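Local coordinates for protein lovastatin nonaketide synthase, polyketide synthase component (Aspergillus terreus, PDB 7CPX) that builds the dihydromonacolin L nonaketide of lovastatin biosynthesis from malonyl-CoA, S-adenosylmethionine and NADPH, working as a homodimeric multidomain synthase together with LovC, at residues E490-F495 and L924-P929; L473-S478 and H505-S510. The protein carries 2 engineered substitutions. All blocks are in the same frame, centred on the assembly; numbering follows the deposited sequence.

Contact 1: E490-F495 and L924-P929; sequences EEMLQF and LLPAYP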
ATOM      1  N   GLU A 490      49.566  -8.830  15.125  1.00120.07           N
ATOM      2  CA  GLU A 490      49.848  -7.553  14.475  1.00120.07           C
ATOM      3  C   GLU A 490      49.676  -6.394  15.452  1.00120.07           C
ATOM      4  O   GLU A 490      50.532  -5.503  15.543  1.00120.07           O
ATOM      5  CB  GLU A 490      48.928  -7.369  13.267  1.00120.07           C
ATOM      6  CG  GLU A 490      49.164  -8.352  12.134  1.00120.07           C
ATOM      7  CD  GLU A 490      50.366  -7.987  11.286  1.00120.07           C
ATOM      8  OE1 GLU A 490      51.213  -7.202  11.758  1.00120.07           O
ATOM      9  OE2 GLU A 490      50.458  -8.481  10.142  1.00120.07           O
ATOM     10  N   GLU A 491      48.566  -6.393  16.194  1.00118.62           N
ATOM     11  CA  GLU A 491      48.294  -5.305  17.125  1.00118.62           C
ATOM     12  C   GLU A 491      49.319  -5.275  18.249  1.00118.62           C
ATOM     13  O   GLU A 491      49.718  -4.199  18.698  1.00118.62           O
ATOM     14  CB  GLU A 491      46.882  -5.440  17.694  1.00118.62           C
ATOM     15  CG  GLU A 491      45.928  -4.335  17.266  1.00118.62           C
ATOM     16  CD  GLU A 491      46.288  -2.983  17.857  1.00118.62           C
ATOM     17  OE1 GLU A 491      47.483  -2.746  18.131  1.00118.62           O
ATOM     18  OE2 GLU A 491      45.370  -2.159  18.052  1.00118.62           O
ATOM     19  N   MET A 492      49.751  -6.445  18.720  1.00120.20           N
ATOM     20  CA  MET A 492      50.754  -6.490  19.776  1.00120.20           C
ATOM     21  C   MET A 492      52.103  -6.003  19.268  1.00120.20           C
ATOM     22  O   MET A 492      52.844  -5.340  20.000  1.00120.20           O
ATOM     23  CB  MET A 492      50.870  -7.910  20.327  1.00120.20           C
ATOM     24  CG  MET A 492      51.838  -8.049  21.491  1.00120.20           C
ATOM     25  SD  MET A 492      51.422  -6.993  22.892  1.00120.20           S
ATOM     26  CE  MET A 492      49.802  -7.623  23.323  1.00120.20           C
ATOM     27  N   LEU A 493      52.445  -6.326  18.020  1.00125.23           N
ATOM     28  CA  LEU A 493      53.668  -5.792  17.433  1.00125.23           C
ATOM     29  C   LEU A 493      53.609  -4.272  17.358  1.00125.23           C
ATOM     30  O   LEU A 493      54.568  -3.577  17.723  1.00125.23           O
ATOM     31  CB  LEU A 493      53.881  -6.395  16.045  1.00125.23           C
ATOM     32  CG  LEU A 493      55.088  -5.888  15.255  1.00125.23           C
ATOM     33  CD1 LEU A 493      56.385  -6.256  15.955  1.00125.23           C
ATOM     34  CD2 LEU A 493      55.058  -6.445  13.846  1.00125.23           C
ATOM     35  N   GLN A 494      52.477  -3.735  16.897  1.00122.67           N
ATOM     36  CA  GLN A 494      52.325  -2.285  16.835  1.00122.67           C
ATOM     37  C   GLN A 494      52.375  -1.663  18.224  1.00122.67           C
ATOM     38  O   GLN A 494      52.937  -0.578  18.400  1.00122.67           O
ATOM     39  CB  GLN A 494      51.013  -1.921  16.141  1.00122.67           C
ATOM     40  CG  GLN A 494      50.934  -2.375  14.694  1.00122.67           C
ATOM     41  CD  GLN A 494      49.600  -2.047  14.053  1.00122.67           C
ATOM     42  OE1 GLN A 494      49.070  -0.949  14.222  1.00122.67           O
ATOM     43  NE2 GLN A 494      49.046  -3.004  13.318  1.00122.67           N
ATOM     44  N   PHE A 495      51.786  -2.330  19.215  1.00120.27           N
ATOM     45  CA  PHE A 495      51.802  -1.836  20.588  1.00120.27           C
ATOM     46  C   PHE A 495      53.217  -1.815  21.150  1.00120.27           C
ATOM     47  O   PHE A 495      53.617  -0.850  21.813  1.00120.27           O
ATOM     48  CB  PHE A 495      50.879  -2.708  21.438  1.00120.27           C
ATOM     49  CG  PHE A 495      51.077  -2.558  22.917  1.00120.27           C
ATOM     50  CD1 PHE A 495      50.477  -1.525  23.609  1.00120.27           C
ATOM     51  CD2 PHE A 495      51.844  -3.471  23.617  1.00120.27           C
ATOM     52  CE1 PHE A 495      50.651  -1.394  24.970  1.00120.27           C
ATOM     53  CE2 PHE A 495      52.021  -3.347  24.978  1.00120.27           C
ATOM     54  CZ  PHE A 495      51.422  -2.309  25.657  1.00120.27           C
ATOM     55  N   LEU A 924      46.848  -1.420  29.414  1.00109.44           N
ATOM     56  CA  LEU A 924      47.480  -0.847  28.235  1.00109.44           C
ATOM     57  C   LEU A 924      47.563  -1.819  27.069  1.00109.44           C
ATOM     58  O   LEU A 924      47.820  -1.386  25.941  1.00109.44           O
ATOM     59  CB  LEU A 924      48.889  -0.356  28.584  1.00109.44           C
ATOM     60  CG  LEU A 924      48.984   0.533  29.825  1.00109.44           C
ATOM     61  CD1 LEU A 924      50.410   1.012  30.031  1.00109.44           C
ATOM     62  CD2 LEU A 924      48.028   1.712  29.724  1.00109.44           C
ATOM     63  N   LEU A 925      47.353  -3.111  27.305  1.00112.15           N
ATOM     64  CA  LEU A 925      47.427  -4.074  26.222  1.00112.15           C
ATOM     65  C   LEU A 925      46.290  -3.837  25.229  1.00112.15           C
ATOM     66  O   LEU A 925      45.200  -3.405  25.613  1.00112.15           O
ATOM     67  CB  LEU A 925      47.357  -5.499  26.761  1.00112.15           C
ATOM     68  CG  LEU A 925      48.482  -5.922  27.708  1.00112.15           C
ATOM     69  CD1 LEU A 925      48.327  -7.381  28.098  1.00112.15           C
ATOM     70  CD2 LEU A 925      49.844  -5.682  27.082  1.00112.15           C
ATOM     71  N   PRO A 926      46.520  -4.107  23.946  1.00110.95           N
ATOM     72  CA  PRO A 926      45.472  -3.859  22.950  1.00110.95           C
ATOM     73  C   PRO A 926      44.236  -4.698  23.226  1.00110.95           C
ATOM     74  O   PRO A 926      44.324  -5.843  23.675  1.00110.95           O
ATOM     75  CB  PRO A 926      46.141  -4.251  21.628  1.00110.95           C
ATOM     76  CG  PRO A 926      47.195  -5.225  22.016  1.00110.95           C
ATOM     77  CD  PRO A 926      47.696  -4.765  23.352  1.00110.95           C
ATOM     78  N   ALA A 927      43.075  -4.115  22.950  1.00100.27           N
ATOM     79  CA  ALA A 927      41.827  -4.838  23.108  1.00100.27           C
ATOM     80  C   ALA A 927      41.740  -5.965  22.085  1.00100.27           C
ATOM     81  O   ALA A 927      42.462  -5.991  21.085  1.00100.27           O
ATOM     82  CB  ALA A 927      40.636  -3.895  22.957  1.00100.27           C
ATOM     83  N   TYR A 928      40.847  -6.905  22.351  1.00 96.08           N
ATOM     84  CA  TYR A 928      40.716  -8.056  21.474  1.00 96.08           C
ATOM     85  C   TYR A 928      40.286  -7.598  20.083  1.00 96.08           C
ATOM     86  O   TYR A 928      39.324  -6.828  19.960  1.00 96.08           O
ATOM     87  CB  TYR A 928      39.707  -9.052  22.038  1.00 96.08           C
ATOM     88  CG  TYR A 928      39.536 -10.287  21.184  1.00 96.08           C
ATOM     89  CD1 TYR A 928      40.335 -11.402  21.377  1.00 96.08           C
ATOM     90  CD2 TYR A 928      38.578 -10.336  20.183  1.00 96.08           C
ATOM     91  CE1 TYR A 928      40.185 -12.530  20.599  1.00 96.08           C
ATOM     92  CE2 TYR A 928      38.421 -11.459  19.401  1.00 96.08           C
ATOM     93  CZ  TYR A 928      39.226 -12.554  19.611  1.00 96.08           C
ATOM     94  OH  TYR A 928      39.068 -13.676  18.830  1.00 96.08           O
ATOM     95  N   PRO A 929      40.964  -8.038  19.020  1.00100.35           N
ATOM     96  CA  PRO A 929      40.567  -7.629  17.669  1.00100.35           C
ATOM     97  C   PRO A 929      39.347  -8.383  17.177  1.00100.35           C
ATOM     98  O   PRO A 929      39.469  -9.408  16.498  1.00100.35           O
ATOM     99  CB  PRO A 929      41.806  -7.955  16.833  1.00100.35           C
ATOM    100  CG  PRO A 929      42.403  -9.118  17.528  1.00100.35           C
ATOM    101  CD  PRO A 929      42.154  -8.901  18.996  1.00100.35           C
TER
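The carbonyl oxygen of Pro926 accepts a hydrogen bond from NH1 of Arg515, while the ring of the same proline leans on Glu491, Met492 and Phe495 of helix 482-498. The helix lies in what is, by family, the KS-to-AT linker domain, and residues 924-929, a loop largely extended from Leu925 on, are consistent with the post-AT linker that wraps back over it in polyketide synthases. The contact illustrates how a proline is seated on a helix by van der Waals contacts of its ring, while its carbonyl bonds elsewhere. Met492 begins with CG anti to the backbone N (chi1 -177°), then bends at both later torsions; its CE ends 3.6 Å from Pro926 CD, the two side chains crossing at about a right angle. The Phe495 ring carries Pro926 CD over one face, 4.1 Å above the plane and offset toward the rim. Leu925 meets that ring obliquely, with CD2 at 3.8 Å from Phe495 CE2, and its side chain also lies on helix 504-513. Leu924 adds a looser apolar approach at the exposed end, its CB 4.2 Å from Phe495 CE1. Further along, Tyr928 OH is hydrogen-bonded to Lys480 N, and its ring meets that of Phe84 in the ketosynthase. At the partly exposed flank Glu491 bends at chi2 and slides past the proline in the opposite direction, bringing its carboxylate carbon CD to 4.0 Å from Pro926 CB.

Contact 2: L473-S478 and H505-S510; sequences LPLVLS and HDLTWS
Thr508 fits closely against the backbone leading into strand 475-479, whereas Leu475 and Leu507 meet more loosely. The threonine CB faces the oxygens of two successive residues, 3.4 Å from Leu473 O and 3.7 Å from Pro474 O, and its methyl CG2 lies 3.9 Å from Leu475 CA. CG2 is anti to the carbonyl carbon of Thr508, and chi1 of 57° sets OG1 between the backbone N and that carbon, turned back toward the carbonyl oxygens of Leu504 and His505, either of which could take its proton. The hydroxyl nevertheless packs on the incoming segment, with OG1 3.6 Å from Leu473 CB. This is a helix laid against the start of an edge strand of a three-stranded antiparallel sheet and the loop leading into it, the alpha/beta layering of the linker after the ketosynthase; Leu475 and Leu477 pair through backbone hydrogen bonds with Ile524 and Arg522 of the neighbouring strand. Away from the threonine the fit slackens. Leu475 and Leu507 just touch, CD1 of Leu475 lying 4.1 Å from CD2 of Leu507. The solvent side is at partly exposed His505, whose NE2 donates a hydrogen bond to Leu471 O and whose CD2 stays 4.7 Å from Leu473 N.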
ATOM      1  N   LEU A 473      59.087 -14.477  30.543  1.00142.11           N
ATOM      2  CA  LEU A 473      58.065 -15.412  30.109  1.00142.11           C
ATOM      3  C   LEU A 473      57.777 -15.228  28.621  1.00142.11           C
ATOM      4  O   LEU A 473      58.003 -14.150  28.064  1.00142.11           O
ATOM      5  CB  LEU A 473      56.777 -15.212  30.902  1.00142.11           C
ATOM      6  CG  LEU A 473      56.732 -15.712  32.348  1.00142.11           C
ATOM      7  CD1 LEU A 473      57.037 -17.199  32.418  1.00142.11           C
ATOM      8  CD2 LEU A 473      57.685 -14.925  33.224  1.00142.11           C
ATOM      9  N   PRO A 474      57.283 -16.267  27.950  1.00139.53           N
ATOM     10  CA  PRO A 474      56.882 -16.104  26.551  1.00139.53           C
ATOM     11  C   PRO A 474      55.700 -15.157  26.428  1.00139.53           C
ATOM     12  O   PRO A 474      54.839 -15.088  27.308  1.00139.53           O
ATOM     13  CB  PRO A 474      56.513 -17.526  26.117  1.00139.53           C
ATOM     14  CG  PRO A 474      56.137 -18.216  27.379  1.00139.53           C
ATOM     15  CD  PRO A 474      57.010 -17.627  28.447  1.00139.53           C
ATOM     16  N   LEU A 475      55.667 -14.421  25.321  1.00127.75           N
ATOM     17  CA  LEU A 475      54.568 -13.503  25.034  1.00127.75           C
ATOM     18  C   LEU A 475      53.447 -14.318  24.404  1.00127.75           C
ATOM     19  O   LEU A 475      53.533 -14.722  23.245  1.00127.75           O
ATOM     20  CB  LEU A 475      55.043 -12.378  24.121  1.00127.75           C
ATOM     21  CG  LEU A 475      54.037 -11.280  23.776  1.00127.75           C
ATOM     22  CD1 LEU A 475      54.760  -9.991  23.424  1.00127.75           C
ATOM     23  CD2 LEU A 475      53.131 -11.702  22.630  1.00127.75           C
ATOM     24  N   VAL A 476      52.396 -14.572  25.171  1.00126.55           N
ATOM     25  CA  VAL A 476      51.339 -15.498  24.777  1.00126.55           C
ATOM     26  C   VAL A 476      50.138 -14.711  24.277  1.00126.55           C
ATOM     27  O   VAL A 476      49.729 -13.716  24.887  1.00126.55           O
ATOM     28  CB  VAL A 476      50.944 -16.418  25.947  1.00126.55           C
ATOM     29  CG1 VAL A 476      52.150 -17.199  26.429  1.00126.55           C
ATOM     30  CG2 VAL A 476      50.333 -15.612  27.085  1.00126.55           C
ATOM     31  N   LEU A 477      49.573 -15.158  23.158  1.00119.48           N
ATOM     32  CA  LEU A 477      48.370 -14.575  22.592  1.00119.48           C
ATOM     33  C   LEU A 477      47.401 -15.693  22.242  1.00119.48           C
ATOM     34  O   LEU A 477      47.809 -16.810  21.908  1.00119.48           O
ATOM     35  CB  LEU A 477      48.688 -13.744  21.347  1.00119.48           C
ATOM     36  CG  LEU A 477      49.692 -12.612  21.567  1.00119.48           C
ATOM     37  CD1 LEU A 477      50.139 -12.026  20.242  1.00119.48           C
ATOM     38  CD2 LEU A 477      49.097 -11.533  22.449  1.00119.48           C
ATOM     39  N   SER A 478      46.109 -15.391  22.333  1.00112.62           N
ATOM     40  CA  SER A 478      45.091 -16.385  22.042  1.00112.62           C
ATOM     41  C   SER A 478      43.828 -15.695  21.553  1.00112.62           C
ATOM     42  O   SER A 478      43.493 -14.592  21.988  1.00112.62           O
ATOM     43  CB  SER A 478      44.776 -17.245  23.269  1.00112.62           C
ATOM     44  OG  SER A 478      44.400 -16.440  24.372  1.00112.62           O
ATOM     45  N   HIS A 505      58.736  -8.091  31.135  1.00135.85           N
ATOM     46  CA  HIS A 505      58.318  -9.058  32.144  1.00135.85           C
ATOM     47  C   HIS A 505      56.856  -8.854  32.517  1.00135.85           C
ATOM     48  O   HIS A 505      56.065  -9.805  32.522  1.00135.85           O
ATOM     49  CB  HIS A 505      59.206  -8.938  33.384  1.00135.85           C
ATOM     50  CG  HIS A 505      60.560  -9.554  33.221  1.00135.85           C
ATOM     51  ND1 HIS A 505      61.708  -8.965  33.704  1.00135.85           N
ATOM     52  CD2 HIS A 505      60.947 -10.712  32.637  1.00135.85           C
ATOM     53  CE1 HIS A 505      62.746  -9.731  33.420  1.00135.85           C
ATOM     54  NE2 HIS A 505      62.312 -10.796  32.772  1.00135.85           N
ATOM     55  N   ASP A 506      56.481  -7.613  32.831  1.00128.83           N
ATOM     56  CA  ASP A 506      55.099  -7.331  33.201  1.00128.83           C
ATOM     57  C   ASP A 506      54.152  -7.625  32.047  1.00128.83           C
ATOM     58  O   ASP A 506      53.060  -8.164  32.252  1.00128.83           O
ATOM     59  CB  ASP A 506      54.965  -5.874  33.645  1.00128.83           C
ATOM     60  CG  ASP A 506      55.847  -5.543  34.832  1.00128.83           C
ATOM     61  OD1 ASP A 506      57.087  -5.603  34.689  1.00128.83           O
ATOM     62  OD2 ASP A 506      55.303  -5.217  35.908  1.00128.83           O
ATOM     63  N   LEU A 507      54.553  -7.275  30.825  1.00122.48           N
ATOM     64  CA  LEU A 507      53.705  -7.520  29.662  1.00122.48           C
ATOM     65  C   LEU A 507      53.415  -9.008  29.502  1.00122.48           C
ATOM     66  O   LEU A 507      52.255  -9.421  29.369  1.00122.48           O
ATOM     67  CB  LEU A 507      54.383  -6.958  28.412  1.00122.48           C
ATOM     68  CG  LEU A 507      53.520  -6.690  27.178  1.00122.48           C
ATOM     69  CD1 LEU A 507      54.324  -5.925  26.142  1.00122.48           C
ATOM     70  CD2 LEU A 507      52.996  -7.980  26.586  1.00122.48           C
ATOM     71  N   THR A 508      54.464  -9.833  29.521  1.00127.80           N
ATOM     72  CA  THR A 508      54.274 -11.268  29.344  1.00127.80           C
ATOM     73  C   THR A 508      53.503 -11.872  30.510  1.00127.80           C
ATOM     74  O   THR A 508      52.663 -12.759  30.313  1.00127.80           O
ATOM     75  CB  THR A 508      55.625 -11.960  29.178  1.00127.80           C
ATOM     76  OG1 THR A 508      56.454 -11.681  30.314  1.00127.80           O
ATOM     77  CG2 THR A 508      56.315 -11.471  27.914  1.00127.80           C
ATOM     78  N   TRP A 509      53.772 -11.411  31.733  1.00123.92           N
ATOM     79  CA  TRP A 509      53.044 -11.937  32.882  1.00123.92           C
ATOM     80  C   TRP A 509      51.564 -11.592  32.800  1.00123.92           C
ATOM     81  O   TRP A 509      50.713 -12.407  33.167  1.00123.92           O
ATOM     82  CB  TRP A 509      53.645 -11.398  34.177  1.00123.92           C
ATOM     83  CG  TRP A 509      52.866 -11.785  35.391  1.00123.92           C
ATOM     84  CD1 TRP A 509      52.959 -12.953  36.086  1.00123.92           C
ATOM     85  CD2 TRP A 509      51.869 -11.001  36.055  1.00123.92           C
ATOM     86  NE1 TRP A 509      52.082 -12.947  37.142  1.00123.92           N
ATOM     87  CE2 TRP A 509      51.401 -11.759  37.146  1.00123.92           C
ATOM     88  CE3 TRP A 509      51.327  -9.733  35.835  1.00123.92           C
ATOM     89  CZ2 TRP A 509      50.418 -11.290  38.013  1.00123.92           C
ATOM     90  CZ3 TRP A 509      50.352  -9.269  36.696  1.00123.92           C
ATOM     91  CH2 TRP A 509      49.908 -10.045  37.771  1.00123.92           C
ATOM     92  N   SER A 510      51.238 -10.385  32.340  1.00116.91           N
ATOM     93  CA  SER A 510      49.837 -10.030  32.145  1.00116.91           C
ATOM     94  C   SER A 510      49.205 -10.886  31.055  1.00116.91           C
ATOM     95  O   SER A 510      48.061 -11.334  31.195  1.00116.91           O
ATOM     96  CB  SER A 510      49.716  -8.547  31.801  1.00116.91           C
ATOM     97  OG  SER A 510      50.490  -8.224  30.661  1.00116.91           O
TER

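How the contacts relate
Contacts 1 and 2 have their centres about 12 Å apart and share one apolar core, although their segments alternate along the chain: strand 475-479, helix 482-498 and helix 504-513 follow one another, and residues 924-929 join them from more than 400 residues later. Leu507 bridges them, its CD1 lying 3.6 Å from Phe495 CE2 and its CG 3.8 Å from Leu925 CD2. Leu925 CD1 also packs 3.5 Å from Ser510 OG, and Met492 CG reaches Leu475 CD1 at 4.0 Å. Contact 2 thus joins strand to helix within the linker, and contact 1 adds the returning chain. Both lie away from the predicted catalytic residues and the NADP pocket.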